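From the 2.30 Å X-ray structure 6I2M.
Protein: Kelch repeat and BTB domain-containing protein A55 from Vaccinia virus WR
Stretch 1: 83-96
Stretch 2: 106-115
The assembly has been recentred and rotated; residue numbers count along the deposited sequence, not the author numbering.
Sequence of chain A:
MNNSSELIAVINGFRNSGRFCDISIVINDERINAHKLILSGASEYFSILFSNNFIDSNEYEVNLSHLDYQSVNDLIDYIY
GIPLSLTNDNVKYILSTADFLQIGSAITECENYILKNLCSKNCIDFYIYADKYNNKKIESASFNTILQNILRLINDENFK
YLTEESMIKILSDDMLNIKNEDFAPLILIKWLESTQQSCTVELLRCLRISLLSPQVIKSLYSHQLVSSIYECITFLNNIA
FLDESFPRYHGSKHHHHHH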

# COMPACT_ATOMS: atom_id res chain seq x y z
N PRO A 83 -1.10 -0.95 12.58
CA PRO A 83 -1.00 0.39 13.18
C PRO A 83 -0.17 0.39 14.47
O PRO A 83 -0.18 -0.60 15.21
CB PRO A 83 -2.46 0.79 13.44
CG PRO A 83 -3.31 -0.33 12.90
CD PRO A 83 -2.43 -1.54 12.83
N LEU A 84 0.54 1.50 14.74
CA LEU A 84 1.40 1.66 15.91
C LEU A 84 0.62 1.83 17.21
O LEU A 84 -0.15 2.79 17.36
CB LEU A 84 2.39 2.82 15.69
CG LEU A 84 3.77 2.70 16.34
CD1 LEU A 84 4.62 1.61 15.69
CD2 LEU A 84 4.52 4.02 16.25
N SER A 85 0.80 0.88 18.15
CA SER A 85 0.15 0.89 19.47
C SER A 85 0.99 1.75 20.43
O SER A 85 1.75 1.23 21.26
CB SER A 85 -0.02 -0.54 19.99
OG SER A 85 -0.80 -1.32 19.10
N LEU A 86 0.85 3.07 20.29
CA LEU A 86 1.58 4.09 21.05
C LEU A 86 1.18 4.16 22.53
O LEU A 86 -0.01 4.25 22.85
CB LEU A 86 1.41 5.48 20.40
CG LEU A 86 1.79 5.61 18.93
CD1 LEU A 86 0.65 6.20 18.12
CD2 LEU A 86 3.03 6.45 18.76
N THR A 87 2.18 4.11 23.43
CA THR A 87 2.05 4.22 24.89
C THR A 87 3.17 5.11 25.43
O THR A 87 4.28 5.08 24.89
CB THR A 87 2.00 2.85 25.60
OG1 THR A 87 3.08 2.03 25.15
CG2 THR A 87 0.68 2.13 25.42
N ASN A 88 2.89 5.89 26.50
CA ASN A 88 3.81 6.84 27.15
C ASN A 88 5.23 6.29 27.44
O ASN A 88 6.18 7.08 27.44
CB ASN A 88 3.18 7.38 28.44
CG ASN A 88 3.92 8.53 29.08
OD1 ASN A 88 4.12 9.59 28.49
ND2 ASN A 88 4.35 8.33 30.32
N ASP A 89 5.36 4.98 27.67
CA ASP A 89 6.64 4.34 27.98
C ASP A 89 7.50 3.98 26.76
O ASP A 89 8.72 4.14 26.83
CB ASP A 89 6.44 3.11 28.88
CG ASP A 89 5.82 3.42 30.23
OD1 ASP A 89 6.51 4.04 31.07
OD2 ASP A 89 4.65 3.04 30.45
N ASN A 90 6.88 3.51 25.65
CA ASN A 90 7.63 3.10 24.45
C ASN A 90 7.86 4.22 23.43
O ASN A 90 8.84 4.13 22.67
CB ASN A 90 6.99 1.87 23.78
CG ASN A 90 5.58 2.01 23.26
OD1 ASN A 90 5.10 3.08 22.86
ND2 ASN A 90 4.87 0.89 23.21
N VAL A 91 7.00 5.27 23.39
CA VAL A 91 7.08 6.40 22.45
C VAL A 91 8.43 7.14 22.48
O VAL A 91 8.86 7.67 21.45
CB VAL A 91 5.90 7.41 22.58
CG1 VAL A 91 4.60 6.81 22.07
CG2 VAL A 91 5.75 7.96 24.00
N LYS A 92 9.09 7.15 23.65
CA LYS A 92 10.40 7.76 23.89
C LYS A 92 11.47 7.07 23.04
O LYS A 92 12.32 7.74 22.45
CB LYS A 92 10.74 7.64 25.39
CG LYS A 92 11.83 8.59 25.88
CD LYS A 92 12.09 8.39 27.36
CE LYS A 92 13.19 9.28 27.87
NZ LYS A 92 13.45 9.07 29.32
N TYR A 93 11.41 5.72 22.94
CA TYR A 93 12.37 4.91 22.20
C TYR A 93 12.00 4.72 20.72
O TYR A 93 12.90 4.57 19.90
CB TYR A 93 12.60 3.55 22.89
CG TYR A 93 12.97 3.68 24.36
CD1 TYR A 93 14.27 3.99 24.74
CD2 TYR A 93 12.02 3.51 25.36
CE1 TYR A 93 14.62 4.13 26.08
CE2 TYR A 93 12.36 3.64 26.70
CZ TYR A 93 13.66 3.95 27.06
OH TYR A 93 14.00 4.08 28.39
N ILE A 94 10.69 4.75 20.38
CA ILE A 94 10.21 4.60 18.99
C ILE A 94 10.58 5.85 18.16
O ILE A 94 10.98 5.71 17.01
CB ILE A 94 8.69 4.21 18.90
CG1 ILE A 94 8.43 2.86 19.62
CG2 ILE A 94 8.21 4.13 17.44
CD1 ILE A 94 6.98 2.58 20.00
N LEU A 95 10.49 7.05 18.77
CA LEU A 95 10.84 8.32 18.12
C LEU A 95 12.34 8.40 17.78
O LEU A 95 12.68 8.85 16.68
CB LEU A 95 10.39 9.53 18.97
CG LEU A 95 10.67 10.94 18.42
CD1 LEU A 95 9.76 11.28 17.26
CD2 LEU A 95 10.52 11.98 19.50
N SER A 96 13.22 7.96 18.71
CA SER A 96 14.68 7.95 18.55
C SER A 96 15.13 7.10 17.36
O SER A 96 15.99 7.53 16.58
CB SER A 96 15.36 7.44 19.82
OG SER A 96 15.18 8.33 20.90
N ALA A 106 6.26 7.80 10.68
CA ALA A 106 6.38 7.42 12.09
C ALA A 106 6.87 8.55 12.99
O ALA A 106 6.47 8.61 14.15
CB ALA A 106 7.27 6.21 12.23
N ILE A 107 7.75 9.45 12.46
CA ILE A 107 8.29 10.58 13.23
C ILE A 107 7.17 11.58 13.57
O ILE A 107 7.19 12.16 14.66
CB ILE A 107 9.54 11.23 12.55
CG1 ILE A 107 10.39 12.02 13.58
CG2 ILE A 107 9.18 12.08 11.32
CD1 ILE A 107 11.86 12.27 13.17
N THR A 108 6.18 11.75 12.67
CA THR A 108 5.04 12.65 12.87
C THR A 108 4.04 12.07 13.88
O THR A 108 3.63 12.78 14.79
CB THR A 108 4.39 13.06 11.54
OG1 THR A 108 4.08 11.90 10.77
CG2 THR A 108 5.26 14.02 10.73
N GLU A 109 3.68 10.77 13.73
CA GLU A 109 2.74 10.06 14.61
C GLU A 109 3.24 10.01 16.07
O GLU A 109 2.42 10.10 16.98
CB GLU A 109 2.45 8.64 14.07
CG GLU A 109 1.16 8.04 14.60
CD GLU A 109 0.72 6.75 13.94
OE1 GLU A 109 0.80 5.69 14.60
OE2 GLU A 109 0.29 6.79 12.77
N CYS A 110 4.56 9.88 16.27
CA CYS A 110 5.19 9.85 17.59
C CYS A 110 5.22 11.23 18.22
O CYS A 110 4.86 11.36 19.40
CB CYS A 110 6.58 9.22 17.54
SG CYS A 110 6.58 7.43 17.31
N GLU A 111 5.62 12.27 17.45
CA GLU A 111 5.68 13.67 17.90
C GLU A 111 4.30 14.19 18.29
O GLU A 111 4.17 14.83 19.34
CB GLU A 111 6.31 14.58 16.83
CG GLU A 111 7.83 14.57 16.83
CD GLU A 111 8.51 15.60 15.95
OE1 GLU A 111 7.99 15.88 14.84
OE2 GLU A 111 9.56 16.12 16.36
N ASN A 112 3.27 13.88 17.47
CA ASN A 112 1.88 14.27 17.72
C ASN A 112 1.31 13.65 19.00
O ASN A 112 0.56 14.32 19.70
CB ASN A 112 0.98 13.94 16.52
CG ASN A 112 1.22 14.79 15.28
OD1 ASN A 112 1.90 15.82 15.30
ND2 ASN A 112 0.65 14.36 14.17
N TYR A 113 1.70 12.39 19.30
CA TYR A 113 1.28 11.66 20.51
C TYR A 113 1.93 12.28 21.75
O TYR A 113 1.27 12.39 22.79
CB TYR A 113 1.64 10.17 20.39
CG TYR A 113 1.10 9.31 21.51
CD1 TYR A 113 1.85 9.06 22.66
CD2 TYR A 113 -0.15 8.70 21.41
CE1 TYR A 113 1.37 8.26 23.69
CE2 TYR A 113 -0.65 7.89 22.44
CZ TYR A 113 0.12 7.68 23.57
OH TYR A 113 -0.36 6.88 24.59
N ILE A 114 3.23 12.65 21.66
CA ILE A 114 4.01 13.26 22.74
C ILE A 114 3.46 14.66 23.08
O ILE A 114 3.24 14.94 24.26
CB ILE A 114 5.54 13.24 22.43
CG1 ILE A 114 6.09 11.79 22.48
CG2 ILE A 114 6.35 14.16 23.37
CD1 ILE A 114 7.38 11.51 21.68
N LEU A 115 3.19 15.49 22.05
CA LEU A 115 2.64 16.84 22.20
C LEU A 115 1.21 16.84 22.77
O LEU A 115 0.86 17.73 23.56
CB LEU A 115 2.67 17.61 20.86
CG LEU A 115 4.04 18.04 20.34
CD1 LEU A 115 4.03 18.16 18.83
CD2 LEU A 115 4.50 19.34 20.97

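Two neighbouring segments of a helical protein often cohere largely through the fit of apolar side chains, with several polar groups hydrogen-bonded locally or elsewhere. The contact between residues 83-96 and 106-115 of the vaccinia protein A55 is a compact example. Residues 106-115 are helical throughout, whereas the first stretch runs as an extended loop before entering a helix that includes 91-96. The two helix axes approach to 9.4 Å with an angle of 148° between their directions, so they pack roughly antiparallel, and together the stretches bury 627 Å². No clear hydrogen bond crosses between them.

The helix-to-helix part of the contact is a knob-into-hole arrangement. The CA-to-CB bond of Leu95 points sideways to the second stretch, but with chi1 in t and chi2 in p its end comes nearer and sits among Ile107, Cys110, Glu111 and Ile114. Leu95 CD1 lies 3.8 Å from Ile107 CG1 and 3.8 Å from Cys110 CB, while Leu95 CD2 meets Ile114 CD1 at 3.9 Å. Even Glu111 contributes methylene carbon, Glu111 CG lying 3.8 Å from Leu95 CD1; its carboxylate oxygens are hydrogen-bonded elsewhere in the structure. A branched leucine suits such a hole because its two methyl groups can touch different walls at once.

Cys110 illustrates the value of a small side chain where backbones come close: Cys110 CA is 5.9 Å from Leu95 CA. Cys110 SG is a shared apolar contact point, 3.7 Å from Ile94 CG2, 4.0 Å from Leu86 CD2 and 4.1 Å from Leu84 CD2. One buried thiol thus joins the loop and the helix of the first stretch to the same position on the second.

A second kind of contact is packing around the ring of Tyr113. Tyr113 points its CA-to-CB bond toward the first stretch and, with chi1 in t, places its ring beside Leu86 and Val91. Leu86 lies over one face: Leu86 CB is 3.8 Å from the centroid of the Tyr113 ring and 14° off the ring normal, a CH-pi contact. Val91 CG1 approaches Tyr113 CD1 at 3.6 Å, and Val91 CG2 also packs against Ile114 CG1 at 4.1 Å. The compact, beta-branched valine therefore serves two neighbours with its two methyls. The phenol reaches beyond this apolar patch, placing Tyr113 OH 3.2 Å from Leu86 O.

Some polar groups lie beside the apolar contacts. Glu109 runs out in an extended conformation beside the loop, where Glu109 OE1 touches Leu84 CB at 3.5 Å and Leu86 CD1 at 3.6 Å, van der Waals contacts rather than polar ones; its OE2 is hydrogen-bonded elsewhere. Within the first stretch, Thr87 N donates to Asn90 OD1 at 3.1 Å, and Val91 N bonds to Thr87 O at 3.1 Å. These bonds accompany the passage from loop to helix and tie Thr87 to Asn90 and Val91, linking the segment that carries Leu86 to the one that carries Val91, both of which pack against the Tyr113 ring.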